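Side-chain contacts in protein argonaute 5 (Arabidopsis thaliana, PDB 4G0O), which probably recognises the 5' nucleotide of small RNAs through its MID domain, using a nucleotide specificity loop to sort them for gene regulation: residues C16-S20 with T21-R25; E63-L66 with L67-K71; K94-E98 with T99-I103; E122-A125 with L126-V130. All coordinates share one frame; numbering follows the deposited sequence.

Overall arrangement
Interaction 2 touches both interaction 1 and interaction 3, which lie about 7 Å from each other at their nearest atoms, while interaction 4 stands apart. The centres of interactions 2 and 3 are about 11 Å apart, and their two helices pack directly, Leu-67 CD1 lying 3.7 Å from Leu-101 CD2. Interaction 1 meets interaction 2 through the end of its strand, with Val-17 CG2 3.3 Å from Ile-69 CD1. Interaction 4 lies across the domain from interactions 1 and 2, its centre about 21 and 24 Å from theirs. A bound sulfate connects interactions 3 and 4 indirectly: Lys-94 bonds it weakly and Lys-127 approaches it, consistent with the 5'-phosphate pocket of Argonaute MID domains.

Interaction 1: C16-S20 with T21-R25; sequences CVSFS and TRIDR
Ile-23 folds back against Ser-18 and Ser-20 where the end of strand 7-18 of the Rossmann-like MID fold gives way to the loop before helix 27-42. An ST turn shapes the exit from the strand: Ser-18 OG accepts from Ser-20 N at 3.2 Å, with an N-H...O angle of 155°. On the tight side, Ile-23 CD1 lies 3.9 Å from Ser-20 CB and 4.0 Å from Ser-18 OG, and Ile-23 CG1 comes within 3.7 Å of Ser-20 OG. CG1 of Ile-23 sits between its own N and carbonyl carbon (chi1 59°), and the extended branch beyond it reaches both serines. Trimming Ile-23 to an alanine would probably strip these serines of an apolar neighbour and open a gap beside Ser-20 CB.

The other side faces solvent. Thr-21 turns its side chain away, and the bent Arg-22 chain leads outward to a long, weak ion pair with Asp-85. That aspartate also fixes the turn, hydrogen-bonding Ser-20 OG and Thr-21 N. Ser-20 OG has a second, weaker partner inside the turn: Arg-22 N donates to it across 3.3 Å at a bent 133°.

Interaction 2: E63-L66 with L67-K71; sequences EEAL and LDIHK
Ala-65 O accepts from Ile-69 N at 2.9 Å, nearly straight at 165°, and the ethyl branch of the same isoleucine packs tightly against it. Ile-69 CD1 comes to 3.1 Å from Ala-65 O, and CG1 also lies close. The curl follows from a chi2 of 137°, away from the usual staggered values, which swings CD1 back along the helix toward that oxygen. The methyl ends nearer the carbonyl oxygen than the alanine side chain, with Ile-69 CD1 4.4 Å from Ala-65 CB.

This is regular alpha-helix, and three more i to i+4 bonds repeat the pattern, among them His-70 N to Leu-66 O at 3.0 Å. His-70 CB rests 3.4 Å from Leu-66 O, and the imidazole swings clear of the turn, CG lying opposite the backbone N across the CA-CB bond (chi1 174°). On the solvent face, Glu-64 OE1 and Asp-68 OD1 stand 5.6 Å apart without touching. Their like charges would be expected to disfavour a closer approach, and Asp-68 finds its mate in a salt bridge with Arg-72, one turn on.

Helix 62-72 is thus two-sided. Its buried face lays Ala-65 and Leu-66 on Phe-19, just past the end of strand 7-18, while Leu-66 also reaches Ile-96 and Cys-97 of helix 90-101, which runs alongside.

Interaction 3: K94-E98 with T99-I103; sequences KRICE and TELGI. With SO4 (sulfate ion), chain C.
Arg-95 and Glu-100 join in a salt bridge on the exposed face of helix 90-101, NH2 meeting OE1 at a very short 2.5 Å. The carboxylate comes to the guanidinium edge with its plane turned 45° away, and Glu-100 OE2 lies in the guanidinium plane, 3.2 Å from NH2. A bend at chi3 of Arg-95 brings the group round to its partner five residues on.

Inward of this pair, Ile-96 and Leu-101 lie side by side and point the same way, Ile-96 CG2 3.6 Å from Leu-101 CD1. Their i to i+5 spacing reflects a wide, pi-type turn, in which Leu-101 N donates to Ile-96 O at 2.7 Å. With an alanine in place of Leu-101, Ile-96 CG2 would probably lose one of its apolar neighbours and a gap would open toward Leu-67.

Just past the helix, Gly-102 takes a positive phi of 74°, turning the chain so that Ile-103 N bonds Cys-97 O, and Ile-103 CG2 packs 3.6 Å from Cys-97 CB. One turn into the helix, Lys-94 NZ makes a long salt bridge to Glu-98 OE2 and a weak hydrogen bond to sulfate O2, each 3.4 Å away. Ser-105 also bonds this amine, and Lys-131 shares the sulfate, consistent with a 5'-phosphate site as in related MID domains.

The helix bridges parallel strands 78-82 and 105-108 in a beta-alpha-beta crossover, with helix 62-72 packed along its apolar side.

Interaction 4: E122-A125 with L126-V130; sequences ENVA and LKINV
Val-124 and Ile-128 meet at a slant on one face of helix 118-131, Val-124 CG1 reaching Ile-128 CD1 at 3.6 Å. The valine methyl stands opposite its own N (chi1 171°), which directs it along the helix toward the isoleucine one turn later. The backbone between them is bonded by the usual i to i+4 link, Ile-128 N to Val-124 O at 2.7 Å.

Lys-127 is set differently. Its fully extended chain lies back along the previous turn, with CG 3.1 Å and CD 3.5 Å from Asn-123 O, so the methylenes flank the carbonyl while the amine runs on beyond it. Leu-126, on another face, leans its CG 3.7 Å from Glu-122 O, and its side chain packs on Lys-3 and Met-5. Ala-125 instead faces Met-38 and Cys-39 of helix 27-42. Buried Asn-129 points away from the turn, its amide bonded to Ala-9 N, Asn-7 O and Asn-136 OD1, pinning the helix to the beginning of strand 7-18 and to strand 135-138.

Chemically, then, branched aliphatic groups fill the inner face, while the side chain of Lys-127 passes about 4 Å from the bound sulfate at its nearest atoms, the methylene CD closest and the amine farther off, not bonded to it. An ammonium group in this neighbourhood would probably add to the positive field round the anion without a contact.

Interaction 1: C16-S20 with T21-R25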
loop_
_atom_site.group_PDB
_atom_site.type_symbol
_atom_site.label_atom_id
_atom_site.label_comp_id
_atom_site.label_asym_id
_atom_site.label_seq_id
_atom_site.Cartn_x
_atom_site.Cartn_y
_atom_site.Cartn_z
ATOM N N CYS A 16 -5.330 -4.164 -0.877
ATOM C CA CYS A 16 -4.629 -4.125 0.393
ATOM C C CYS A 16 -4.532 -5.512 0.997
ATOM O O CYS A 16 -5.505 -6.277 0.968
ATOM C CB CYS A 16 -5.381 -3.222 1.348
ATOM S SG CYS A 16 -4.711 -3.166 3.009
ATOM N N VAL A 17 -3.362 -5.827 1.550
ATOM C CA VAL A 17 -3.177 -7.066 2.294
ATOM C C VAL A 17 -2.664 -6.749 3.667
ATOM O O VAL A 17 -1.787 -5.889 3.833
ATOM C CB VAL A 17 -2.139 -7.983 1.642
ATOM C CG1 VAL A 17 -2.236 -9.396 2.203
ATOM C CG2 VAL A 17 -2.365 -8.021 0.192
ATOM N N SER A 18 -3.189 -7.465 4.652
ATOM C CA SER A 18 -2.731 -7.301 6.015
ATOM C C SER A 18 -2.208 -8.602 6.602
ATOM O O SER A 18 -2.913 -9.613 6.633
ATOM C CB SER A 18 -3.859 -6.758 6.891
ATOM O OG SER A 18 -3.483 -6.838 8.247
ATOM N N PHE A 19 -0.970 -8.563 7.075
ATOM C CA PHE A 19 -0.403 -9.675 7.814
ATOM C C PHE A 19 -0.374 -9.372 9.313
ATOM O O PHE A 19 0.305 -10.044 10.084
ATOM C CB PHE A 19 0.999 -9.996 7.305
ATOM C CG PHE A 19 1.055 -10.277 5.823
ATOM C CD1 PHE A 19 1.627 -9.362 4.945
ATOM C CD2 PHE A 19 0.509 -11.440 5.306
ATOM C CE1 PHE A 19 1.677 -9.622 3.588
ATOM C CE2 PHE A 19 0.543 -11.698 3.948
ATOM C CZ PHE A 19 1.132 -10.789 3.085
ATOM N N SER A 20 -1.099 -8.345 9.726
ATOM C CA SER A 20 -1.136 -7.990 11.140
ATOM C C SER A 20 -2.301 -8.666 11.831
ATOM O O SER A 20 -3.410 -8.713 11.305
ATOM C CB SER A 20 -1.262 -6.489 11.335
ATOM O OG SER A 20 -1.520 -6.201 12.703
ATOM N N THR A 21 -2.040 -9.177 13.023
ATOM C CA THR A 21 -3.061 -9.844 13.808
ATOM C C THR A 21 -3.670 -8.885 14.838
ATOM O O THR A 21 -4.831 -9.021 15.272
ATOM C CB THR A 21 -2.442 -11.035 14.531
ATOM O OG1 THR A 21 -1.978 -11.989 13.563
ATOM C CG2 THR A 21 -3.451 -11.679 15.442
ATOM N N ARG A 22 -2.875 -7.896 15.208
ATOM C CA ARG A 22 -3.184 -7.065 16.352
ATOM C C ARG A 22 -4.296 -6.060 16.079
ATOM O O ARG A 22 -5.105 -5.764 16.956
ATOM C CB ARG A 22 -1.929 -6.328 16.792
ATOM C CG ARG A 22 -1.697 -6.414 18.266
ATOM C CD ARG A 22 -0.998 -7.711 18.638
ATOM N NE ARG A 22 0.447 -7.513 18.720
ATOM C CZ ARG A 22 1.059 -6.874 19.716
ATOM N NH1 ARG A 22 0.353 -6.368 20.726
ATOM N NH2 ARG A 22 2.380 -6.739 19.702
ATOM N N ILE A 23 -4.339 -5.537 14.861
ATOM C CA ILE A 23 -5.171 -4.370 14.581
ATOM C C ILE A 23 -6.642 -4.666 14.459
ATOM O O ILE A 23 -7.044 -5.781 14.131
ATOM C CB ILE A 23 -4.700 -3.614 13.325
ATOM C CG1 ILE A 23 -4.739 -4.535 12.102
ATOM C CG2 ILE A 23 -3.302 -3.086 13.547
ATOM C CD1 ILE A 23 -4.094 -3.916 10.861
ATOM N N ASP A 24 -7.450 -3.648 14.739
ATOM C CA ASP A 24 -8.877 -3.772 14.553
ATOM C C ASP A 24 -9.144 -4.144 13.101
ATOM O O ASP A 24 -8.437 -3.688 12.197
ATOM C CB ASP A 24 -9.595 -2.474 14.890
ATOM C CG ASP A 24 -11.093 -2.590 14.703
ATOM O OD1 ASP A 24 -11.578 -2.324 13.579
ATOM O OD2 ASP A 24 -11.784 -2.986 15.669
ATOM N N ARG A 25 -10.156 -4.975 12.881
ATOM C CA ARG A 25 -10.469 -5.451 11.539
ATOM C C ARG A 25 -10.955 -4.349 10.599
ATOM O O ARG A 25 -11.082 -4.581 9.394
ATOM C CB ARG A 25 -11.504 -6.583 11.592
ATOM C CG ARG A 25 -10.917 -7.990 11.789
ATOM C CD ARG A 25 -10.185 -8.515 10.531
ATOM N NE ARG A 25 -8.940 -9.216 10.865
ATOM C CZ ARG A 25 -8.822 -10.537 11.015
ATOM N NH1 ARG A 25 -9.880 -11.330 10.863
ATOM N NH2 ARG A 25 -7.636 -11.066 11.323
#

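Interaction 2: E63-L66 with L67-K71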
loop_
_atom_site.group_PDB
_atom_site.type_symbol
_atom_site.label_atom_id
_atom_site.label_comp_id
_atom_site.label_asym_id
_atom_site.label_seq_id
_atom_site.Cartn_x
_atom_site.Cartn_y
_atom_site.Cartn_z
ATOM N N GLU A 63 3.868 -16.116 1.497
ATOM C CA GLU A 63 4.135 -16.633 0.159
ATOM C C GLU A 63 2.820 -16.927 -0.575
ATOM O O GLU A 63 2.626 -16.474 -1.698
ATOM C CB GLU A 63 5.041 -17.873 0.224
ATOM C CG GLU A 63 6.439 -17.636 0.837
ATOM C CD GLU A 63 6.475 -17.726 2.369
ATOM O OE1 GLU A 63 7.564 -17.986 2.923
ATOM O OE2 GLU A 63 5.432 -17.527 3.032
ATOM N N GLU A 64 1.915 -17.649 0.095
ATOM C CA GLU A 64 0.589 -18.005 -0.437
ATOM C C GLU A 64 -0.280 -16.808 -0.836
ATOM O O GLU A 64 -0.835 -16.783 -1.935
ATOM C CB GLU A 64 -0.191 -18.862 0.588
ATOM C CG GLU A 64 -1.565 -19.356 0.105
ATOM C CD GLU A 64 -2.756 -18.895 0.967
ATOM O OE1 GLU A 64 -2.877 -17.672 1.237
ATOM O OE2 GLU A 64 -3.584 -19.768 1.362
ATOM N N ALA A 65 -0.426 -15.844 0.077
ATOM C CA ALA A 65 -1.288 -14.674 -0.139
ATOM C C ALA A 65 -0.796 -13.823 -1.294
ATOM O O ALA A 65 -1.566 -13.430 -2.160
ATOM C CB ALA A 65 -1.356 -13.824 1.124
ATOM N N LEU A 66 0.499 -13.546 -1.306
ATOM C CA LEU A 66 1.068 -12.685 -2.331
ATOM C C LEU A 66 0.860 -13.318 -3.707
ATOM O O LEU A 66 0.420 -12.655 -4.646
ATOM C CB LEU A 66 2.557 -12.463 -2.046
ATOM C CG LEU A 66 3.045 -11.159 -1.396
ATOM C CD1 LEU A 66 1.913 -10.211 -0.912
ATOM C CD2 LEU A 66 4.035 -11.458 -0.279
ATOM N N LEU A 67 1.144 -14.610 -3.822
ATOM C CA LEU A 67 0.996 -15.276 -5.117
ATOM C C LEU A 67 -0.474 -15.381 -5.507
ATOM O O LEU A 67 -0.815 -15.315 -6.681
ATOM C CB LEU A 67 1.673 -16.649 -5.141
ATOM C CG LEU A 67 1.556 -17.368 -6.498
ATOM C CD1 LEU A 67 2.445 -16.710 -7.541
ATOM C CD2 LEU A 67 1.856 -18.862 -6.382
ATOM N N ASP A 68 -1.351 -15.514 -4.522
ATOM C CA ASP A 68 -2.786 -15.562 -4.808
ATOM C C ASP A 68 -3.250 -14.222 -5.371
ATOM O O ASP A 68 -3.939 -14.157 -6.391
ATOM C CB ASP A 68 -3.570 -15.889 -3.536
ATOM C CG ASP A 68 -5.071 -15.907 -3.758
ATOM O OD1 ASP A 68 -5.794 -15.319 -2.924
ATOM O OD2 ASP A 68 -5.534 -16.525 -4.744
ATOM N N ILE A 69 -2.855 -13.145 -4.702
ATOM C CA ILE A 69 -3.274 -11.799 -5.104
ATOM C C ILE A 69 -2.777 -11.496 -6.503
ATOM O O ILE A 69 -3.493 -10.932 -7.329
ATOM C CB ILE A 69 -2.733 -10.776 -4.121
ATOM C CG1 ILE A 69 -3.627 -10.772 -2.886
ATOM C CG2 ILE A 69 -2.686 -9.388 -4.747
ATOM C CD1 ILE A 69 -2.880 -10.721 -1.639
ATOM N N HIS A 70 -1.548 -11.918 -6.760
ATOM C CA HIS A 70 -0.909 -11.709 -8.042
ATOM C C HIS A 70 -1.604 -12.437 -9.181
ATOM O O HIS A 70 -1.674 -11.904 -10.281
ATOM C CB HIS A 70 0.549 -12.140 -7.985
ATOM C CG HIS A 70 1.234 -12.092 -9.308
ATOM N ND1 HIS A 70 1.309 -10.943 -10.065
ATOM C CD2 HIS A 70 1.863 -13.058 -10.024
ATOM C CE1 HIS A 70 1.973 -11.197 -11.179
ATOM N NE2 HIS A 70 2.317 -12.478 -11.179
ATOM N N LYS A 71 -2.101 -13.650 -8.931
ATOM C CA LYS A 71 -2.735 -14.429 -10.009
ATOM C C LYS A 71 -4.167 -13.985 -10.261
ATOM O O LYS A 71 -4.667 -14.083 -11.385
ATOM C CB LYS A 71 -2.680 -15.941 -9.747
ATOM C CG LYS A 71 -1.266 -16.491 -9.728
ATOM C CD LYS A 71 -1.220 -18.013 -9.740
ATOM C CE LYS A 71 0.223 -18.471 -9.882
ATOM N NZ LYS A 71 0.338 -19.934 -10.133
#

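Interaction 3: K94-E98 with T99-I103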
loop_
_atom_site.group_PDB
_atom_site.type_symbol
_atom_site.label_atom_id
_atom_site.label_comp_id
_atom_site.label_asym_id
_atom_site.label_seq_id
_atom_site.Cartn_x
_atom_site.Cartn_y
_atom_site.Cartn_z
ATOM N N LYS A 94 9.313 -7.797 0.178
ATOM C CA LYS A 94 9.740 -6.949 -0.931
ATOM C C LYS A 94 10.311 -7.805 -2.036
ATOM O O LYS A 94 10.029 -7.577 -3.215
ATOM C CB LYS A 94 10.797 -5.956 -0.485
ATOM C CG LYS A 94 10.274 -4.896 0.454
ATOM C CD LYS A 94 9.927 -3.616 -0.289
ATOM C CE LYS A 94 8.418 -3.459 -0.516
ATOM N NZ LYS A 94 8.112 -2.293 -1.415
ATOM N N ARG A 95 11.128 -8.778 -1.637
ATOM C CA ARG A 95 11.715 -9.733 -2.565
ATOM C C ARG A 95 10.609 -10.407 -3.388
ATOM O O ARG A 95 10.674 -10.460 -4.612
ATOM C CB ARG A 95 12.559 -10.779 -1.806
ATOM C CG ARG A 95 12.910 -12.009 -2.651
ATOM C CD ARG A 95 13.727 -13.059 -1.907
ATOM N NE ARG A 95 12.999 -13.680 -0.797
ATOM C CZ ARG A 95 12.092 -14.645 -0.936
ATOM N NH1 ARG A 95 11.485 -15.158 0.132
ATOM N NH2 ARG A 95 11.786 -15.102 -2.143
ATOM N N ILE A 96 9.575 -10.888 -2.714
ATOM C CA ILE A 96 8.505 -11.608 -3.399
ATOM C C ILE A 96 7.769 -10.680 -4.355
ATOM O O ILE A 96 7.504 -11.027 -5.508
ATOM C CB ILE A 96 7.516 -12.211 -2.395
ATOM C CG1 ILE A 96 8.169 -13.381 -1.658
ATOM C CG2 ILE A 96 6.229 -12.651 -3.099
ATOM C CD1 ILE A 96 7.389 -13.835 -0.431
ATOM N N CYS A 97 7.449 -9.487 -3.872
ATOM C CA CYS A 97 6.724 -8.532 -4.689
ATOM C C CYS A 97 7.573 -7.992 -5.829
ATOM O O CYS A 97 7.195 -8.079 -7.009
ATOM C CB CYS A 97 6.217 -7.367 -3.833
ATOM S SG CYS A 97 4.949 -7.854 -2.643
ATOM N N GLU A 98 8.714 -7.421 -5.474
ATOM C CA GLU A 98 9.491 -6.654 -6.444
ATOM C C GLU A 98 10.214 -7.567 -7.425
ATOM O O GLU A 98 10.100 -7.396 -8.637
ATOM C CB GLU A 98 10.470 -5.718 -5.730
ATOM C CG GLU A 98 9.760 -4.704 -4.826
ATOM C CD GLU A 98 10.721 -3.799 -4.057
ATOM O OE1 GLU A 98 11.784 -4.283 -3.603
ATOM O OE2 GLU A 98 10.400 -2.598 -3.905
ATOM N N THR A 99 10.932 -8.548 -6.897
ATOM C CA THR A 99 11.718 -9.434 -7.732
ATOM C C THR A 99 10.905 -10.615 -8.272
ATOM O O THR A 99 10.929 -10.892 -9.474
ATOM C CB THR A 99 12.965 -9.963 -6.979
ATOM O OG1 THR A 99 12.548 -10.783 -5.883
ATOM C CG2 THR A 99 13.794 -8.819 -6.439
ATOM N N GLU A 100 10.171 -11.309 -7.404
ATOM C CA GLU A 100 9.586 -12.574 -7.831
ATOM C C GLU A 100 8.260 -12.511 -8.595
ATOM O O GLU A 100 8.102 -13.193 -9.612
ATOM C CB GLU A 100 9.580 -13.588 -6.684
ATOM C CG GLU A 100 10.888 -14.416 -6.658
ATOM C CD GLU A 100 11.488 -14.522 -5.273
ATOM O OE1 GLU A 100 10.704 -14.637 -4.308
ATOM O OE2 GLU A 100 12.732 -14.497 -5.143
ATOM N N LEU A 101 7.317 -11.684 -8.155
ATOM C CA LEU A 101 6.010 -11.685 -8.815
ATOM C C LEU A 101 5.821 -10.489 -9.745
ATOM O O LEU A 101 4.986 -10.514 -10.665
ATOM C CB LEU A 101 4.900 -11.738 -7.769
ATOM C CG LEU A 101 5.071 -12.932 -6.829
ATOM C CD1 LEU A 101 3.908 -13.030 -5.856
ATOM C CD2 LEU A 101 5.245 -14.227 -7.639
ATOM N N GLY A 102 6.611 -9.446 -9.511
ATOM C CA GLY A 102 6.498 -8.215 -10.274
ATOM C C GLY A 102 5.274 -7.437 -9.850
ATOM O O GLY A 102 4.346 -7.211 -10.633
ATOM N N ILE A 103 5.260 -7.035 -8.588
ATOM C CA ILE A 103 4.177 -6.206 -8.091
ATOM C C ILE A 103 4.696 -5.007 -7.306
ATOM O O ILE A 103 5.527 -5.140 -6.384
ATOM C CB ILE A 103 3.151 -7.023 -7.290
ATOM C CG1 ILE A 103 2.278 -6.117 -6.445
ATOM C CG2 ILE A 103 3.818 -8.011 -6.389
ATOM C CD1 ILE A 103 1.213 -6.908 -5.776
HETATM S S SO4 C . 8.908 1.454 1.273
HETATM O O1 SO4 C . 8.759 1.743 2.704
HETATM O O2 SO4 C . 8.449 0.061 1.023
HETATM O O3 SO4 C . 8.153 2.440 0.481
HETATM O O4 SO4 C . 10.319 1.603 0.884
#

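Interaction 4: E122-A125 with L126-V130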
loop_
_atom_site.group_PDB
_atom_site.type_symbol
_atom_site.label_atom_id
_atom_site.label_comp_id
_atom_site.label_asym_id
_atom_site.label_seq_id
_atom_site.Cartn_x
_atom_site.Cartn_y
_atom_site.Cartn_z
ATOM N N GLU A 122 0.967 11.584 4.443
ATOM C CA GLU A 122 1.546 12.497 3.463
ATOM C C GLU A 122 2.819 11.875 2.882
ATOM O O GLU A 122 2.958 11.751 1.669
ATOM C CB GLU A 122 1.837 13.865 4.092
ATOM C CG GLU A 122 2.407 14.874 3.108
ATOM C CD GLU A 122 2.313 16.320 3.593
ATOM O OE1 GLU A 122 1.536 16.602 4.541
ATOM O OE2 GLU A 122 3.024 17.168 3.013
ATOM N N ASN A 123 3.726 11.458 3.765
ATOM C CA ASN A 123 4.956 10.753 3.376
ATOM C C ASN A 123 4.734 9.509 2.510
ATOM O O ASN A 123 5.366 9.345 1.468
ATOM C CB ASN A 123 5.758 10.354 4.617
ATOM C CG ASN A 123 6.414 11.532 5.282
ATOM O OD1 ASN A 123 7.413 12.053 4.786
ATOM N ND2 ASN A 123 5.869 11.958 6.420
ATOM N N VAL A 124 3.849 8.630 2.960
ATOM C CA VAL A 124 3.492 7.437 2.197
ATOM C C VAL A 124 2.906 7.789 0.836
ATOM O O VAL A 124 3.273 7.189 -0.177
ATOM C CB VAL A 124 2.509 6.556 2.993
ATOM C CG1 VAL A 124 1.950 5.414 2.131
ATOM C CG2 VAL A 124 3.196 6.032 4.244
ATOM N N ALA A 125 2.000 8.759 0.804
ATOM C CA ALA A 125 1.384 9.186 -0.456
ATOM C C ALA A 125 2.422 9.590 -1.512
ATOM O O ALA A 125 2.315 9.218 -2.672
ATOM C CB ALA A 125 0.394 10.328 -0.213
ATOM N N LEU A 126 3.442 10.329 -1.104
ATOM C CA LEU A 126 4.470 10.767 -2.049
ATOM C C LEU A 126 5.325 9.578 -2.488
ATOM O O LEU A 126 5.730 9.496 -3.651
ATOM C CB LEU A 126 5.353 11.834 -1.415
ATOM C CG LEU A 126 4.708 13.204 -1.189
ATOM C CD1 LEU A 126 5.488 13.987 -0.132
ATOM C CD2 LEU A 126 4.645 13.975 -2.506
ATOM N N LYS A 127 5.595 8.667 -1.550
ATOM C CA LYS A 127 6.297 7.422 -1.865
ATOM C C LYS A 127 5.497 6.618 -2.876
ATOM O O LYS A 127 6.048 6.111 -3.837
ATOM C CB LYS A 127 6.532 6.590 -0.602
ATOM C CG LYS A 127 7.427 7.257 0.453
ATOM C CD LYS A 127 7.341 6.485 1.763
ATOM C CE LYS A 127 8.297 7.022 2.822
ATOM N NZ LYS A 127 8.174 6.244 4.102
ATOM N N ILE A 128 4.187 6.521 -2.661
ATOM C CA ILE A 128 3.312 5.822 -3.600
ATOM C C ILE A 128 3.272 6.475 -4.986
ATOM O O ILE A 128 3.223 5.779 -5.984
ATOM C CB ILE A 128 1.878 5.662 -3.020
ATOM C CG1 ILE A 128 1.840 4.527 -1.990
ATOM C CG2 ILE A 128 0.862 5.383 -4.112
ATOM C CD1 ILE A 128 0.595 4.559 -1.135
ATOM N N ASN A 129 3.302 7.807 -5.050
ATOM C CA ASN A 129 3.277 8.508 -6.345
ATOM C C ASN A 129 4.464 8.168 -7.236
ATOM O O ASN A 129 4.294 7.898 -8.412
ATOM C CB ASN A 129 3.194 10.030 -6.168
ATOM C CG ASN A 129 3.002 10.763 -7.494
ATOM O OD1 ASN A 129 2.179 10.374 -8.310
ATOM N ND2 ASN A 129 3.781 11.820 -7.713
ATOM N N VAL A 130 5.668 8.171 -6.682
ATOM C CA VAL A 130 6.832 7.776 -7.465
ATOM C C VAL A 130 6.837 6.287 -7.869
ATOM O O VAL A 130 7.162 5.968 -9.009
ATOM C CB VAL A 130 8.125 8.148 -6.766
ATOM C CG1 VAL A 130 7.909 8.131 -5.300
ATOM C CG2 VAL A 130 9.256 7.194 -7.161
#